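Ferrous iron transport protein B (Escherichia coli, PDB 3I8S) moves ferrous iron across the bacterial inner membrane in a GTP-driven uptake system, the present chain being its cytosolic GTP-binding domain. Local coordinates at residues A[89-94]-A[115-120]. Residues are numbered along the deposited sequence; the frame is centred on the assembly and turned at random.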
ATOM      1  N   LEU A  89       5.834  -6.183   1.704  1.00 25.23           N
ATOM      2  CA  LEU A  89       4.707  -5.776   2.529  1.00 25.28           C
ATOM      3  C   LEU A  89       3.600  -6.806   2.372  1.00 25.61           C
ATOM      4  O   LEU A  89       3.420  -7.381   1.283  1.00 26.43           O
ATOM      5  CB  LEU A  89       4.156  -4.447   2.049  1.00 25.48           C
ATOM      6  CG  LEU A  89       5.081  -3.280   2.038  1.00 29.15           C
ATOM      7  CD1 LEU A  89       4.274  -2.099   1.449  1.00 31.85           C
ATOM      8  CD2 LEU A  89       5.547  -3.062   3.463  1.00 25.83           C
ATOM      9  N   ILE A  90       2.886  -7.076   3.459  1.00 24.45           N
ATOM     10  CA  ILE A  90       1.631  -7.825   3.405  1.00 23.82           C
ATOM     11  C   ILE A  90       0.586  -6.797   3.694  1.00 22.84           C
ATOM     12  O   ILE A  90       0.583  -6.152   4.769  1.00 23.62           O
ATOM     13  CB  ILE A  90       1.541  -9.003   4.414  1.00 24.31           C
ATOM     14  CG1 ILE A  90       2.601 -10.048   4.033  1.00 24.93           C
ATOM     15  CG2 ILE A  90       0.105  -9.621   4.406  1.00 23.72           C
ATOM     16  CD1 ILE A  90       2.778 -11.090   5.066  1.00 25.04           C
ATOM     17  N   ASN A  91      -0.275  -6.611   2.710  1.00 23.80           N
ATOM     18  CA  ASN A  91      -1.348  -5.649   2.778  1.00 23.53           C
ATOM     19  C   ASN A  91      -2.638  -6.348   3.098  1.00 23.53           C
ATOM     20  O   ASN A  91      -3.151  -7.077   2.264  1.00 24.46           O
ATOM     21  CB  ASN A  91      -1.427  -4.882   1.462  1.00 24.17           C
ATOM     22  CG  ASN A  91      -2.603  -3.894   1.391  1.00 23.67           C
ATOM     23  OD1 ASN A  91      -3.084  -3.309   2.400  1.00 26.64           O
ATOM     24  ND2 ASN A  91      -3.043  -3.680   0.171  1.00 21.23           N
ATOM     25  N   VAL A  92      -3.110  -6.158   4.316  1.00 22.87           N
ATOM     26  CA  VAL A  92      -4.361  -6.800   4.803  1.00 22.95           C
ATOM     27  C   VAL A  92      -5.550  -6.009   4.321  1.00 24.07           C
ATOM     28  O   VAL A  92      -5.673  -4.828   4.643  1.00 25.61           O
ATOM     29  CB  VAL A  92      -4.351  -6.985   6.307  1.00 24.05           C
ATOM     30  CG1 VAL A  92      -5.570  -7.776   6.699  1.00 23.38           C
ATOM     31  CG2 VAL A  92      -3.047  -7.691   6.731  1.00 27.94           C
ATOM     32  N   VAL A  93      -6.389  -6.635   3.499  1.00 22.36           N
ATOM     33  CA  VAL A  93      -7.490  -5.967   2.823  1.00 22.83           C
ATOM     34  C   VAL A  93      -8.795  -6.593   3.230  1.00 22.96           C
ATOM     35  O   VAL A  93      -8.981  -7.785   3.125  1.00 23.70           O
ATOM     36  CB  VAL A  93      -7.322  -6.022   1.266  1.00 21.94           C
ATOM     37  CG1 VAL A  93      -8.648  -5.585   0.521  1.00 21.39           C
ATOM     38  CG2 VAL A  93      -6.085  -5.197   0.862  1.00 22.29           C
ATOM     39  N   ASP A  94      -9.681  -5.776   3.777  1.00 22.84           N
ATOM     40  CA  ASP A  94     -11.048  -6.159   4.169  1.00 22.27           C
ATOM     41  C   ASP A  94     -11.959  -6.401   2.935  1.00 21.96           C
ATOM     42  O   ASP A  94     -12.406  -5.449   2.325  1.00 22.67           O
ATOM     43  CB  ASP A  94     -11.615  -5.058   5.086  1.00 23.04           C
ATOM     44  CG  ASP A  94     -13.064  -5.289   5.526  1.00 22.70           C
ATOM     45  OD1 ASP A  94     -13.664  -6.352   5.208  1.00 24.64           O
ATOM     46  OD2 ASP A  94     -13.659  -4.403   6.241  1.00 22.60           O
ATOM     47  N   CYS A 115       4.539  -6.565  -2.806  0.50 26.39           N
ATOM     48  CA  CYS A 115       3.351  -6.720  -1.957  0.50 26.89           C
ATOM     49  C   CYS A 115       2.738  -8.096  -2.136  0.50 26.57           C
ATOM     50  O   CYS A 115       2.854  -8.722  -3.210  0.50 26.30           O
ATOM     51  CB  CYS A 115       2.278  -5.681  -2.328  0.50 27.12           C
ATOM     52  SG  CYS A 115       2.606  -3.987  -1.831  0.50 27.76           S
ATOM     53  N   ILE A 116       2.137  -8.581  -1.056  1.00 25.89           N
ATOM     54  CA  ILE A 116       1.203  -9.665  -1.093  1.00 25.89           C
ATOM     55  C   ILE A 116      -0.074  -9.120  -0.466  1.00 25.14           C
ATOM     56  O   ILE A 116      -0.026  -8.580   0.649  1.00 24.41           O
ATOM     57  CB  ILE A 116       1.694 -10.858  -0.249  1.00 25.52           C
ATOM     58  CG1 ILE A 116       2.965 -11.472  -0.884  1.00 27.50           C
ATOM     59  CG2 ILE A 116       0.561 -11.907  -0.158  1.00 25.79           C
ATOM     60  CD1 ILE A 116       3.730 -12.312   0.077  1.00 26.22           C
ATOM     61  N   VAL A 117      -1.209  -9.226  -1.161  1.00 24.44           N
ATOM     62  CA  VAL A 117      -2.498  -8.883  -0.514  1.00 24.34           C
ATOM     63  C   VAL A 117      -3.027 -10.069   0.247  1.00 23.22           C
ATOM     64  O   VAL A 117      -3.193 -11.189  -0.320  1.00 23.14           O
ATOM     65  CB  VAL A 117      -3.561  -8.360  -1.514  1.00 24.86           C
ATOM     66  CG1 VAL A 117      -4.943  -8.308  -0.916  1.00 24.62           C
ATOM     67  CG2 VAL A 117      -3.110  -7.045  -2.100  1.00 28.65           C
ATOM     68  N   ALA A 118      -3.344  -9.841   1.511  1.00 22.86           N
ATOM     69  CA  ALA A 118      -4.063 -10.848   2.289  1.00 23.43           C
ATOM     70  C   ALA A 118      -5.513 -10.392   2.428  1.00 24.68           C
ATOM     71  O   ALA A 118      -5.802  -9.438   3.162  1.00 22.82           O
ATOM     72  CB  ALA A 118      -3.436 -11.060   3.635  1.00 24.57           C
ATOM     73  N   LEU A 119      -6.397 -11.130   1.765  1.00 23.77           N
ATOM     74  CA  LEU A 119      -7.811 -10.817   1.720  1.00 25.22           C
ATOM     75  C   LEU A 119      -8.533 -11.477   2.876  1.00 25.41           C
ATOM     76  O   LEU A 119      -8.658 -12.731   2.968  1.00 25.66           O
ATOM     77  CB  LEU A 119      -8.395 -11.175   0.345  1.00 24.42           C
ATOM     78  CG  LEU A 119      -9.752 -10.611  -0.058  1.00 24.77           C
ATOM     79  CD1 LEU A 119      -9.768  -9.087  -0.236  1.00 24.16           C
ATOM     80  CD2 LEU A 119     -10.248 -11.270  -1.369  1.00 25.70           C
ATOM     81  N   ASN A 120      -9.032 -10.593   3.747  1.00 25.57           N
ATOM     82  CA  ASN A 120      -9.685 -10.931   4.992  1.00 27.82           C
ATOM     83  C   ASN A 120     -11.200 -10.653   5.017  1.00 26.33           C
ATOM     84  O   ASN A 120     -11.750 -10.060   4.105  1.00 24.58           O
ATOM     85  CB  ASN A 120      -9.033 -10.042   6.086  1.00 29.62           C
ATOM     86  CG  ASN A 120      -8.629 -10.805   7.265  1.00 36.19           C
ATOM     87  OD1 ASN A 120      -8.988 -11.976   7.430  1.00 41.91           O
ATOM     88  ND2 ASN A 120      -7.858 -10.167   8.120  1.00 40.37           N
TER
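L89, N91 and V93 pair with C115, V117 and L119 as neighbours in two parallel strands of the GTPase sheet, and five backbone hydrogen bonds join the strands. The O atoms of L89, N91 and V93 accept from N of I116, A118 and N120, while N of N91 and of V93 give to O of I116 and A118. All five are 2.9 Å between N and O, but I116 N meets L89 O nearly head-on, whereas A118 N stands 38° out of the carbonyl plane of N91. Each of the five carbonyl oxygens also receives a CA-H contact, such as I90 CA to I116 O at 3.3 Å. The alternate amides of 89-94 turn to the other side, where I90 and V92 bond with strand 4-10.

Aliphatic residues make up most of both faces because both lie against helices. I90 CG2 lies 3.9 Å from A118 CB, a small methyl beside a branched chain, and helix 154-164 covers I90 and I116. On the other face V93 divides its branches: CG2 meets V117 CG1 at 3.8 Å, and CG1, anti to the backbone N (chi1 168°), meets L119 CD1 at 3.8 Å. Helix 98-111, which links the strands as a right-handed beta-alpha-beta crossover, packs against V93.

Polar side chains gather at the C-terminal ends. D94 has its carboxylate held by S96 and N97. N120, a GTP-binding residue, rests ND2 3.6 Å from V92 CG1. In this nucleotide-free form it thus joins a firm backbone bond to the sheet with a weak side-chain bond to S14 O of the P-loop.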